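Local coordinates for protein WYL1 (PDB 6OAW) that acts as an accessory protein that modulates the Type VI-D CRISPR-Cas system and carries a WYL domain, at the interface of chains A and B. Numbering follows the deposited sequence. Chains: chain A/B, WYL1.

Contact 1: the interface of chains A and B. Residues chain A 94, 97-98, 110, 113-114; chain B 113, 117.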
# COMPACT_ATOMS: atom_id res chain seq x y z
N GLN A 94 8.78 -9.78 18.79
CA GLN A 94 7.94 -8.83 19.56
C GLN A 94 8.05 -9.20 21.03
O GLN A 94 8.06 -8.27 21.83
CB GLN A 94 6.49 -8.83 19.10
CG GLN A 94 6.35 -8.41 17.66
CD GLN A 94 4.91 -8.31 17.23
OE1 GLN A 94 4.11 -7.55 17.79
NE2 GLN A 94 4.57 -9.09 16.20
N GLU A 97 11.75 -8.09 22.05
CA GLU A 97 11.86 -6.61 22.07
C GLU A 97 11.54 -6.06 23.47
O GLU A 97 11.92 -4.92 23.75
CB GLU A 97 10.92 -6.04 21.02
CG GLU A 97 10.88 -4.53 20.93
CD GLU A 97 9.89 -4.06 19.88
OE1 GLU A 97 8.70 -4.51 19.94
OE2 GLU A 97 10.33 -3.30 18.95
N ILE A 98 10.87 -6.82 24.32
CA ILE A 98 10.47 -6.33 25.67
C ILE A 98 11.74 -5.88 26.42
O ILE A 98 12.71 -6.63 26.50
CB ILE A 98 9.67 -7.42 26.40
CG1 ILE A 98 8.36 -7.69 25.66
CG2 ILE A 98 9.45 -7.03 27.85
CD1 ILE A 98 7.62 -8.93 26.12
N ILE A 110 3.62 -8.53 30.06
CA ILE A 110 3.62 -7.92 28.70
C ILE A 110 3.52 -9.05 27.68
O ILE A 110 2.78 -8.87 26.73
CB ILE A 110 4.83 -7.01 28.48
CG1 ILE A 110 4.84 -5.85 29.50
CG2 ILE A 110 4.84 -6.51 27.06
CD1 ILE A 110 6.21 -5.32 29.82
N TYR A 113 -0.03 -10.15 27.46
CA TYR A 113 -0.77 -9.08 26.76
C TYR A 113 -0.54 -9.19 25.25
O TYR A 113 -1.49 -9.00 24.52
CB TYR A 113 -0.37 -7.68 27.23
CG TYR A 113 -0.64 -6.55 26.28
CD1 TYR A 113 -1.87 -5.93 26.23
CD2 TYR A 113 0.36 -6.06 25.47
CE1 TYR A 113 -2.10 -4.86 25.38
CE2 TYR A 113 0.15 -4.98 24.61
CZ TYR A 113 -1.10 -4.39 24.56
OH TYR A 113 -1.33 -3.34 23.72
N LEU A 114 0.69 -9.43 24.80
CA LEU A 114 1.02 -9.49 23.35
C LEU A 114 0.42 -10.75 22.71
O LEU A 114 -0.17 -10.64 21.64
CB LEU A 114 2.53 -9.41 23.15
CG LEU A 114 3.10 -8.00 23.13
CD1 LEU A 114 4.62 -8.00 23.17
CD2 LEU A 114 2.62 -7.25 21.89
N TYR B 113 4.77 0.00 28.97
CA TYR B 113 5.36 -0.73 27.82
C TYR B 113 4.96 -0.04 26.51
O TYR B 113 5.83 0.08 25.64
CB TYR B 113 4.94 -2.21 27.81
CG TYR B 113 5.08 -2.89 26.46
CD1 TYR B 113 6.30 -3.42 26.05
CD2 TYR B 113 4.01 -3.00 25.58
CE1 TYR B 113 6.46 -4.05 24.83
CE2 TYR B 113 4.16 -3.61 24.34
CZ TYR B 113 5.38 -4.16 23.97
OH TYR B 113 5.55 -4.72 22.72
N LYS B 117 7.44 2.22 23.87
CA LYS B 117 7.68 1.67 22.51
C LYS B 117 7.20 2.71 21.47
O LYS B 117 7.85 2.82 20.40
CB LYS B 117 7.03 0.28 22.40
CG LYS B 117 6.68 -0.22 21.00
CD LYS B 117 6.39 -1.75 20.97
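B:Tyr113 and A:Ile110 meet in a largely apolar interface in which a helix of chain B packs on a helix and a preceding loop of chain A, part of a two-fold contact between copies of WYL1 that joins the chains of the deposited assembly. The tyrosine is the inserted element, with 90 Å² of its surface hidden by chain A out of 210 Å² summed over the patch. A:Ile110 holds one face of the ring: its CG2 methyl sits over the centre, 3.5 Å from the centroid, in a CH-pi contact. That methyl lies opposite the backbone N, whereas CG1 (chi1 -60°) swings back beside N. A:Ile110 CD1, at the end of the CG1 branch, lies 3.9 Å from B:Tyr113 CB. The phenol end is met by A:Leu114, whose side chain stands at about a right angle to the tyrosine and brings CD1 to 3.4 Å from the hydroxyl oxygen B:Tyr113 OH. A:Ile98, also crossing at about a right angle, approaches more loosely, with CG1 4.2 Å from the ring carbon B:Tyr113 CE1. At the margin, the extended A:Glu97 side chain (chi1 178°) carries its carboxylate oxygen OE1 to 3.7 Å from B:Lys117 CD. The lysine is modelled only as far as CD, so whether its amino group pairs with that carboxylate cannot be judged here. By seating an aromatic ring from one copy against helix 104-121 and side chains of the loop that precedes it in the other, the site probably helps hold WYL1 as a dimer.

Contact 2: the interface of chains A and B. Residues chain A 109-110, 113; chain B 106, 109-110.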
# COMPACT_ATOMS: atom_id res chain seq x y z
N ILE A 109 3.80 -10.36 32.16
CA ILE A 109 2.51 -9.62 31.96
C ILE A 109 2.50 -9.06 30.55
O ILE A 109 1.44 -9.13 29.91
CB ILE A 109 2.30 -8.54 33.04
CG1 ILE A 109 1.96 -9.20 34.37
CG2 ILE A 109 1.24 -7.54 32.62
CD1 ILE A 109 2.20 -8.31 35.55
N ILE A 110 3.62 -8.53 30.06
CA ILE A 110 3.62 -7.92 28.70
C ILE A 110 3.52 -9.05 27.68
O ILE A 110 2.78 -8.87 26.73
CB ILE A 110 4.83 -7.01 28.48
CG1 ILE A 110 4.84 -5.85 29.50
CG2 ILE A 110 4.84 -6.51 27.06
CD1 ILE A 110 6.21 -5.32 29.82
N TYR A 113 -0.03 -10.15 27.46
CA TYR A 113 -0.77 -9.08 26.76
C TYR A 113 -0.54 -9.19 25.25
O TYR A 113 -1.49 -9.00 24.52
CB TYR A 113 -0.37 -7.68 27.23
CG TYR A 113 -0.64 -6.55 26.28
CD1 TYR A 113 -1.87 -5.93 26.23
CD2 TYR A 113 0.36 -6.06 25.47
CE1 TYR A 113 -2.10 -4.86 25.38
CE2 TYR A 113 0.15 -4.98 24.61
CZ TYR A 113 -1.10 -4.39 24.56
OH TYR A 113 -1.33 -3.34 23.72
N SER B 106 -1.44 -4.54 36.36
CA SER B 106 -1.13 -5.12 35.03
C SER B 106 -1.31 -4.05 33.97
O SER B 106 -0.42 -3.91 33.13
CB SER B 106 -1.93 -6.35 34.72
OG SER B 106 -1.55 -7.37 35.62
N ILE B 109 1.52 -1.53 33.95
CA ILE B 109 2.73 -2.12 33.32
C ILE B 109 2.56 -2.14 31.80
O ILE B 109 3.54 -1.83 31.09
CB ILE B 109 3.03 -3.48 33.95
CG1 ILE B 109 3.54 -3.28 35.39
CG2 ILE B 109 4.03 -4.25 33.10
CD1 ILE B 109 3.40 -4.49 36.25
N ILE B 110 1.37 -2.44 31.29
CA ILE B 110 1.15 -2.49 29.83
C ILE B 110 1.24 -1.06 29.29
O ILE B 110 1.86 -0.86 28.23
CB ILE B 110 -0.20 -3.12 29.42
CG1 ILE B 110 -0.45 -4.50 30.03
CG2 ILE B 110 -0.29 -3.12 27.90
CD1 ILE B 110 0.39 -5.57 29.45
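B:Ile110 presses against the ring of A:Tyr113, placing its CG2 methyl over the centre of one face, 3.5 Å from the centroid, as a CH-pi contact. The two side chains run obliquely to one another. CG2 stands opposite the backbone N of B:Ile110, with CG1 beside that N (chi1 -54°). The outer methyl CD1 is modelled too close to A:Tyr113 CB to be trusted, so its exact pose, and with it any contact to A:Ile109, is doubtful. Beside this pair, A:Ile110 offers CG1 to B:Ile109 CG2 at 4.0 Å, the side chains crossing at about a right angle. A:Ile109 extends the apolar strip toward B:Ser106, with CG2 lying 4.0 Å from the serine CB. Hidden areas of 62 Å² for B:Ile110 and 51 Å² for A:Ile109 mark these two isoleucines as major contributors to the patch. Further out, positioning comes from the helices 104-121 of chain A and 104-122 of chain B, which present the isoleucines toward each other. Within chain A, the carbonyl oxygen of A:Ile110 lies in the ring plane at the edge of A:Tyr113, one helical turn on. Where the two copies of Ile109 meet, their CD1 methyls, A:Ile109 CD1 and B:Ile109 CD1, are 4.1 Å apart.

Contact 3: the interface of chains A and B. Residues chain A 361, 364-366, 376, 380; chain B 386-387.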
# COMPACT_ATOMS: atom_id res chain seq x y z
N GLY A 361 -3.46 3.66 -25.51
CA GLY A 361 -3.27 3.84 -26.95
C GLY A 361 -2.51 5.13 -27.22
O GLY A 361 -1.46 5.40 -26.57
N GLY A 364 -1.23 7.75 -24.52
CA GLY A 364 -0.09 7.41 -23.62
C GLY A 364 0.86 6.46 -24.31
O GLY A 364 0.71 5.26 -24.13
N VAL A 365 1.74 6.96 -25.16
CA VAL A 365 2.59 6.14 -26.06
C VAL A 365 3.93 5.92 -25.34
O VAL A 365 4.65 6.92 -25.18
CB VAL A 365 2.81 6.83 -27.41
CG1 VAL A 365 3.64 5.96 -28.34
CG2 VAL A 365 1.51 7.26 -28.07
N ILE A 366 4.25 4.68 -24.96
CA ILE A 366 5.57 4.37 -24.34
C ILE A 366 6.63 4.34 -25.43
O ILE A 366 6.63 3.38 -26.20
CB ILE A 366 5.57 3.08 -23.50
CG1 ILE A 366 4.38 3.05 -22.54
CG2 ILE A 366 6.90 2.95 -22.77
CD1 ILE A 366 4.27 1.76 -21.71
N MSE A 376 4.42 -2.86 -26.67
CA MSE A 376 3.21 -2.03 -26.85
C MSE A 376 2.89 -1.97 -28.33
O MSE A 376 1.72 -2.12 -28.67
CB MSE A 376 3.39 -0.64 -26.26
CG MSE A 376 3.51 -0.62 -24.75
SE MSE A 376 1.94 -1.44 -23.87
CE MSE A 376 2.38 -3.36 -23.65
N TYR A 380 -0.65 -3.37 -29.86
CA TYR A 380 -1.54 -2.43 -30.59
C TYR A 380 -1.69 -2.87 -32.05
O TYR A 380 -2.82 -2.85 -32.53
CB TYR A 380 -1.11 -0.97 -30.40
CG TYR A 380 -1.77 -0.43 -29.17
CD1 TYR A 380 -1.20 -0.60 -27.91
CD2 TYR A 380 -3.05 0.08 -29.24
CE1 TYR A 380 -1.85 -0.18 -26.76
CE2 TYR A 380 -3.73 0.49 -28.09
CZ TYR A 380 -3.13 0.33 -26.84
OH TYR A 380 -3.80 0.72 -25.72
N ALA B 386 -0.15 5.36 -33.76
CA ALA B 386 0.76 6.15 -32.90
C ALA B 386 2.10 5.41 -32.75
O ALA B 386 3.15 6.01 -32.97
CB ALA B 386 0.10 6.45 -31.59
N TYR B 387 2.07 4.11 -32.43
CA TYR B 387 3.31 3.32 -32.24
C TYR B 387 4.06 3.20 -33.57
O TYR B 387 5.32 3.40 -33.56
CB TYR B 387 3.02 1.99 -31.57
CG TYR B 387 2.84 2.13 -30.09
CD1 TYR B 387 3.94 2.18 -29.25
CD2 TYR B 387 1.57 2.22 -29.52
CE1 TYR B 387 3.78 2.34 -27.88
CE2 TYR B 387 1.40 2.36 -28.15
CZ TYR B 387 2.52 2.45 -27.35
OH TYR B 387 2.39 2.59 -26.01
O HOH W 1 -0.27 2.78 -25.05
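B:Tyr387, from helix 370-389 of chain B, meets A:Val365 and A:Ile366 of strand 364-368, and its phenol is held by both polar and apolar contacts. The direct polar link is a hydrogen bond from the backbone A:Ile366 N to B:Tyr387 OH, 3.0 Å long and fairly straight (161° at the hydrogen). A water in the ring plane, 2.8 Å from B:Tyr387 OH, extends this grip to the carbonyl oxygens of A:Gly364 and A:Gly361. Apolar contacts clamp the ring. A:Val365 CG1, opposite its backbone N (chi1 -178°), is thereby placed over one face, offset toward the rim and 3.8 Å from the centroid. On the opposite face A:Met376 C lies over the centre, while the selenomethionine side chain runs alongside the tyrosine in the same direction, its CB 3.4 Å from B:Tyr387 CZ. The ring of A:Tyr380 crosses obliquely, its CD1 3.9 Å from B:Tyr387 CE2. Alongside, B:Ala386 CB touches A:Val365 CG2 at 3.9 Å. A leucine in place of B:Tyr387 would probably leave A:Ile366 N and the water without their hydroxyl partner and open a gap between A:Val365 and A:Met376. The site thus anchors the last helix of one copy to strand 364-368 and helix 370-389 of the other, probably stabilising the dimer at its C-terminal end.

Contact 1 and contact 2 form one continuous patch on helix 104-121 of chain A and helix 104-122 of chain B: the centres of their C-alpha atoms are about 8 Å apart, and they share A:Ile110 and A:Tyr113. A:Ile110 over B:Tyr113 in contact 1 has its two-fold counterpart in B:Ile110 over A:Tyr113 in contact 2, though the outer isoleucine branch is modelled differently. Contact 3 stands well apart, its centre about 54 Å from that of contact 1 and about 60 Å from that of contact 2, and draws on strand 364-368 and helix 370-389. Such widely separated attachments are likely to limit rotation of the copies against each other.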